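Local coordinates for protein prolyl oligopeptidase (PDB 1YR2) that probably hydrolyses oligopeptides on the carboxyl side of proline, and to a lesser extent alanine, as a serine peptidase of the S9A family, at residues 113-125 with 167-179. Numbering follows the deposited sequence.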
loop_
_atom_site.group_PDB
_atom_site.type_symbol
_atom_site.label_atom_id
_atom_site.label_comp_id
_atom_site.label_asym_id
_atom_site.label_seq_id
_atom_site.Cartn_x
_atom_site.Cartn_y
_atom_site.Cartn_z
ATOM N N LEU A 113 -16.235 0.492 4.773
ATOM C CA LEU A 113 -17.234 0.884 3.830
ATOM C C LEU A 113 -18.538 0.196 4.231
ATOM O O LEU A 113 -18.570 -1.023 4.426
ATOM C CB LEU A 113 -16.862 0.502 2.398
ATOM C CG LEU A 113 -15.728 1.278 1.687
ATOM C CD1 LEU A 113 -15.094 0.398 0.602
ATOM C CD2 LEU A 113 -16.236 2.638 1.100
ATOM N N PRO A 114 -19.616 0.972 4.288
ATOM C CA PRO A 114 -20.912 0.430 4.661
ATOM C C PRO A 114 -21.679 -0.288 3.556
ATOM O O PRO A 114 -21.552 0.063 2.386
ATOM C CB PRO A 114 -21.658 1.646 5.131
ATOM C CG PRO A 114 -21.053 2.756 4.500
ATOM C CD PRO A 114 -19.635 2.437 4.210
ATOM N N GLN A 115 -22.462 -1.277 3.947
ATOM C CA GLN A 115 -23.344 -2.029 3.057
ATOM C C GLN A 115 -24.766 -1.783 3.518
ATOM O O GLN A 115 -25.097 -2.038 4.677
ATOM C CB GLN A 115 -23.028 -3.520 3.096
ATOM C CG GLN A 115 -21.670 -3.875 2.556
ATOM C CD GLN A 115 -21.546 -3.609 1.053
ATOM O OE1 GLN A 115 -22.540 -3.646 0.312
ATOM N NE2 GLN A 115 -20.329 -3.358 0.603
ATOM N N ARG A 116 -25.595 -1.263 2.630
ATOM C CA ARG A 116 -27.037 -1.062 2.918
ATOM C C ARG A 116 -27.844 -2.231 2.342
ATOM O O ARG A 116 -27.698 -2.561 1.162
ATOM C CB ARG A 116 -27.483 0.241 2.289
ATOM C CG ARG A 116 -26.823 1.461 2.928
ATOM C CD ARG A 116 -27.064 2.812 2.185
ATOM N NE ARG A 116 -26.911 3.892 3.151
ATOM C CZ ARG A 116 -27.913 4.523 3.769
ATOM N NH1 ARG A 116 -29.184 4.250 3.506
ATOM N NH2 ARG A 116 -27.615 5.481 4.645
ATOM N N ARG A 117 -28.613 -2.915 3.189
ATOM C CA ARG A 117 -29.535 -3.935 2.727
ATOM C C ARG A 117 -30.827 -3.774 3.528
ATOM O O ARG A 117 -30.808 -3.674 4.754
ATOM C CB ARG A 117 -28.981 -5.353 2.890
ATOM C CG ARG A 117 -27.679 -5.668 2.187
ATOM C CD ARG A 117 -27.777 -5.716 0.634
ATOM N NE ARG A 117 -26.510 -6.180 0.134
ATOM C CZ ARG A 117 -25.475 -5.394 -0.069
ATOM N NH1 ARG A 117 -25.594 -4.075 0.068
ATOM N NH2 ARG A 117 -24.343 -5.912 -0.494
ATOM N N GLY A 118 -31.950 -3.740 2.820
ATOM C CA GLY A 118 -33.249 -3.556 3.457
ATOM C C GLY A 118 -33.335 -2.285 4.261
ATOM O O GLY A 118 -33.050 -1.202 3.764
ATOM N N ALA A 119 -33.671 -2.451 5.518
ATOM C CA ALA A 119 -33.860 -1.359 6.454
ATOM C C ALA A 119 -32.598 -1.008 7.229
ATOM O O ALA A 119 -32.643 -0.153 8.107
ATOM C CB ALA A 119 -34.955 -1.708 7.422
ATOM N N SER A 120 -31.475 -1.633 6.891
ATOM C CA SER A 120 -30.289 -1.573 7.731
ATOM C C SER A 120 -29.029 -1.200 6.945
ATOM O O SER A 120 -28.889 -1.448 5.738
ATOM C CB SER A 120 -30.076 -2.929 8.449
ATOM O OG SER A 120 -31.093 -3.231 9.378
ATOM N N VAL A 121 -28.079 -0.616 7.669
ATOM C CA VAL A 121 -26.742 -0.409 7.160
ATOM C C VAL A 121 -25.749 -1.155 8.082
ATOM O O VAL A 121 -25.873 -1.087 9.304
ATOM C CB VAL A 121 -26.422 1.105 7.013
ATOM C CG1 VAL A 121 -26.467 1.815 8.311
ATOM C CG2 VAL A 121 -25.064 1.324 6.374
ATOM N N PHE A 122 -24.766 -1.816 7.479
ATOM C CA PHE A 122 -23.754 -2.669 8.127
ATOM C C PHE A 122 -22.360 -2.122 7.819
ATOM O O PHE A 122 -22.074 -1.754 6.674
ATOM C CB PHE A 122 -23.812 -4.136 7.630
ATOM C CG PHE A 122 -25.169 -4.777 7.731
ATOM C CD1 PHE A 122 -26.155 -4.525 6.809
ATOM C CD2 PHE A 122 -25.444 -5.666 8.762
ATOM C CE1 PHE A 122 -27.408 -5.124 6.901
ATOM C CE2 PHE A 122 -26.669 -6.290 8.838
ATOM C CZ PHE A 122 -27.661 -6.021 7.958
ATOM N N TYR A 123 -21.526 -2.021 8.847
ATOM C CA TYR A 123 -20.170 -1.515 8.656
ATOM C C TYR A 123 -19.275 -1.948 9.795
ATOM O O TYR A 123 -19.695 -2.060 10.923
ATOM C CB TYR A 123 -20.169 0.029 8.501
ATOM C CG TYR A 123 -20.834 0.734 9.674
ATOM C CD1 TYR A 123 -22.197 0.778 9.773
ATOM C CD2 TYR A 123 -20.079 1.288 10.691
ATOM C CE1 TYR A 123 -22.834 1.399 10.815
ATOM C CE2 TYR A 123 -20.694 1.907 11.764
ATOM C CZ TYR A 123 -22.084 1.937 11.828
ATOM O OH TYR A 123 -22.727 2.517 12.888
ATOM N N SER A 124 -18.023 -2.221 9.475
ATOM C CA SER A 124 -17.023 -2.474 10.494
ATOM C C SER A 124 -16.640 -1.147 11.213
ATOM O O SER A 124 -16.722 -0.069 10.604
ATOM C CB SER A 124 -15.825 -3.198 9.862
ATOM O OG SER A 124 -15.012 -2.324 9.124
ATOM N N TRP A 125 -16.211 -1.261 12.473
ATOM C CA TRP A 125 -15.699 -0.168 13.255
ATOM C C TRP A 125 -14.675 -0.682 14.229
ATOM O O TRP A 125 -14.891 -1.685 14.860
ATOM C CB TRP A 125 -16.796 0.556 14.020
ATOM C CG TRP A 125 -16.320 1.704 14.796
ATOM C CD1 TRP A 125 -16.053 2.926 14.336
ATOM C CD2 TRP A 125 -16.073 1.747 16.203
ATOM N NE1 TRP A 125 -15.617 3.749 15.341
ATOM C CE2 TRP A 125 -15.644 3.053 16.511
ATOM C CE3 TRP A 125 -16.188 0.814 17.252
ATOM C CZ2 TRP A 125 -15.347 3.461 17.806
ATOM C CZ3 TRP A 125 -15.884 1.210 18.519
ATOM C CH2 TRP A 125 -15.469 2.523 18.801
ATOM N N ALA A 167 -14.814 -12.896 6.831
ATOM C CA ALA A 167 -15.697 -12.203 5.884
ATOM C C ALA A 167 -17.120 -12.167 6.390
ATOM O O ALA A 167 -17.490 -12.975 7.243
ATOM C CB ALA A 167 -15.660 -12.903 4.513
ATOM N N TRP A 168 -17.943 -11.235 5.861
ATOM C CA TRP A 168 -19.354 -11.169 6.247
ATOM C C TRP A 168 -20.160 -10.677 5.037
ATOM O O TRP A 168 -19.607 -10.016 4.207
ATOM C CB TRP A 168 -19.607 -10.284 7.457
ATOM C CG TRP A 168 -19.111 -8.893 7.355
ATOM C CD1 TRP A 168 -17.905 -8.453 7.733
ATOM C CD2 TRP A 168 -19.811 -7.745 6.827
ATOM N NE1 TRP A 168 -17.792 -7.106 7.490
ATOM C CE2 TRP A 168 -18.941 -6.649 6.922
ATOM C CE3 TRP A 168 -21.073 -7.540 6.321
ATOM C CZ2 TRP A 168 -19.285 -5.362 6.527
ATOM C CZ3 TRP A 168 -21.434 -6.238 5.915
ATOM C CH2 TRP A 168 -20.538 -5.175 6.026
ATOM N N ALA A 169 -21.436 -11.030 4.999
ATOM C CA ALA A 169 -22.341 -10.637 3.949
ATOM C C ALA A 169 -23.727 -10.621 4.522
ATOM O O ALA A 169 -24.225 -11.628 5.047
ATOM C CB ALA A 169 -22.252 -11.573 2.783
ATOM N N ALA A 170 -24.382 -9.477 4.415
ATOM C CA ALA A 170 -25.780 -9.386 4.763
ATOM C C ALA A 170 -26.638 -9.922 3.600
ATOM O O ALA A 170 -26.305 -9.735 2.408
ATOM C CB ALA A 170 -26.137 -7.980 5.065
ATOM N N SER A 171 -27.779 -10.517 3.945
ATOM C CA SER A 171 -28.739 -10.975 2.954
ATOM C C SER A 171 -29.338 -9.813 2.155
ATOM O O SER A 171 -29.242 -8.629 2.541
ATOM C CB SER A 171 -29.869 -11.813 3.626
ATOM O OG SER A 171 -30.643 -11.039 4.534
ATOM N N ASP A 172 -30.002 -10.148 1.049
ATOM C CA ASP A 172 -30.495 -9.107 0.131
ATOM C C ASP A 172 -31.461 -8.159 0.812
ATOM O O ASP A 172 -31.472 -6.942 0.530
ATOM C CB ASP A 172 -31.163 -9.728 -1.115
ATOM C CG ASP A 172 -30.154 -10.328 -2.106
ATOM O OD1 ASP A 172 -28.915 -10.244 -1.867
ATOM O OD2 ASP A 172 -30.513 -10.902 -3.174
ATOM N N ASP A 173 -32.270 -8.671 1.742
ATOM C CA ASP A 173 -33.223 -7.809 2.454
ATOM C C ASP A 173 -32.748 -7.390 3.857
ATOM O O ASP A 173 -33.483 -6.739 4.602
ATOM C CB ASP A 173 -34.584 -8.490 2.543
ATOM C CG ASP A 173 -34.569 -9.699 3.470
ATOM O OD1 ASP A 173 -33.481 -10.028 4.053
ATOM O OD2 ASP A 173 -35.599 -10.425 3.630
ATOM N N GLY A 174 -31.538 -7.800 4.208
ATOM C CA GLY A 174 -30.801 -7.307 5.356
ATOM C C GLY A 174 -31.210 -7.966 6.660
ATOM O O GLY A 174 -30.853 -7.481 7.742
ATOM N N ARG A 175 -32.013 -9.017 6.582
ATOM C CA ARG A 175 -32.556 -9.606 7.803
ATOM C C ARG A 175 -31.675 -10.698 8.413
ATOM O O ARG A 175 -31.812 -10.995 9.617
ATOM C CB ARG A 175 -33.991 -10.114 7.595
ATOM C CG ARG A 175 -35.021 -9.033 7.232
ATOM C CD ARG A 175 -36.455 -9.572 7.203
ATOM N NE ARG A 175 -36.809 -10.026 8.553
ATOM C CZ ARG A 175 -37.267 -9.234 9.529
ATOM N NH1 ARG A 175 -37.482 -7.965 9.312
ATOM N NH2 ARG A 175 -37.519 -9.735 10.736
ATOM N N LEU A 176 -30.745 -11.248 7.623
ATOM C CA LEU A 176 -29.785 -12.258 8.104
ATOM C C LEU A 176 -28.386 -11.884 7.682
ATOM O O LEU A 176 -28.207 -11.139 6.704
ATOM C CB LEU A 176 -30.092 -13.624 7.485
ATOM C CG LEU A 176 -31.428 -14.213 7.845
ATOM C CD1 LEU A 176 -31.674 -15.419 6.929
ATOM C CD2 LEU A 176 -31.469 -14.624 9.346
ATOM N N LEU A 177 -27.407 -12.318 8.455
ATOM C CA LEU A 177 -26.022 -12.062 8.138
ATOM C C LEU A 177 -25.235 -13.351 8.245
ATOM O O LEU A 177 -25.355 -14.114 9.209
ATOM C CB LEU A 177 -25.473 -10.977 9.051
ATOM C CG LEU A 177 -24.041 -10.580 8.723
ATOM C CD1 LEU A 177 -24.002 -9.211 8.223
ATOM C CD2 LEU A 177 -23.174 -10.801 9.917
ATOM N N ALA A 178 -24.447 -13.593 7.219
ATOM C CA ALA A 178 -23.588 -14.743 7.139
ATOM C C ALA A 178 -22.197 -14.255 7.391
ATOM O O ALA A 178 -21.821 -13.165 6.932
ATOM C CB ALA A 178 -23.677 -15.403 5.751
ATOM N N TYR A 179 -21.405 -15.057 8.117
ATOM C CA TYR A 179 -20.040 -14.713 8.320
ATOM C C TYR A 179 -19.121 -15.904 8.396
ATOM O O TYR A 179 -19.554 -16.973 8.759
ATOM C CB TYR A 179 -19.891 -13.794 9.536
ATOM C CG TYR A 179 -20.301 -14.402 10.807
ATOM C CD1 TYR A 179 -21.645 -14.503 11.155
ATOM C CD2 TYR A 179 -19.351 -14.824 11.714
ATOM C CE1 TYR A 179 -22.019 -15.058 12.375
ATOM C CE2 TYR A 179 -19.727 -15.392 12.892
ATOM C CZ TYR A 179 -21.051 -15.478 13.226
ATOM O OH TYR A 179 -21.427 -16.029 14.431
HETATM O O HOH W 1 -26.870 -9.206 -0.313
HETATM O O HOH W 2 -24.129 -8.866 0.400
HETATM O O HOH W 3 -32.462 -4.417 0.065
HETATM O O HOH W 4 -34.096 -5.157 6.721
HETATM O O HOH W 5 -32.214 -5.491 8.853
#
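Two neighbouring blades of the beta-propeller domain pack here through Phe122 of hairpin 113-125 against Trp168 and Ala170 of hairpin 167-179, with an apolar centre and a watery margin. Ala170 CB sits over one face of the Phe122 ring, 3.8 Å from the centroid in a CH-pi contact, while Gly174 O meets the ring edge at CZ and Leu177 CD1 brushes Phe122 CD2 at 3.9 Å. Trp168 takes chi1 55°, with CG between the backbone N and carbonyl carbon, and this brings CZ3 to 3.6 Å from Phe122 CB and CH2 against Gln115 CG. Toward the turns, Arg117 CB lies 3.3 Å from Ser171 O. The arginine chain then bends at chi2 (-69°), and Arg117 NH1 donates a hydrogen bond to Arg116 O (2.8 Å) and Arg117 NH2 one to Gln115 OE1. A water accepts from Arg117 NE and donates to Ala170 O and Asp172 OD1. Replacing Arg117 with alanine would probably cost Gln115 OE1 the guanidinium that grips it and break this water link. Further waters join Gly118 N to Asp172 O and Ala119 N to Asp173 O. Side-chain packing and bridging waters thus join the hairpins, Arg117 NE and Asp172 OD1 (5.1 Å apart) meeting through water rather than in a direct salt bridge.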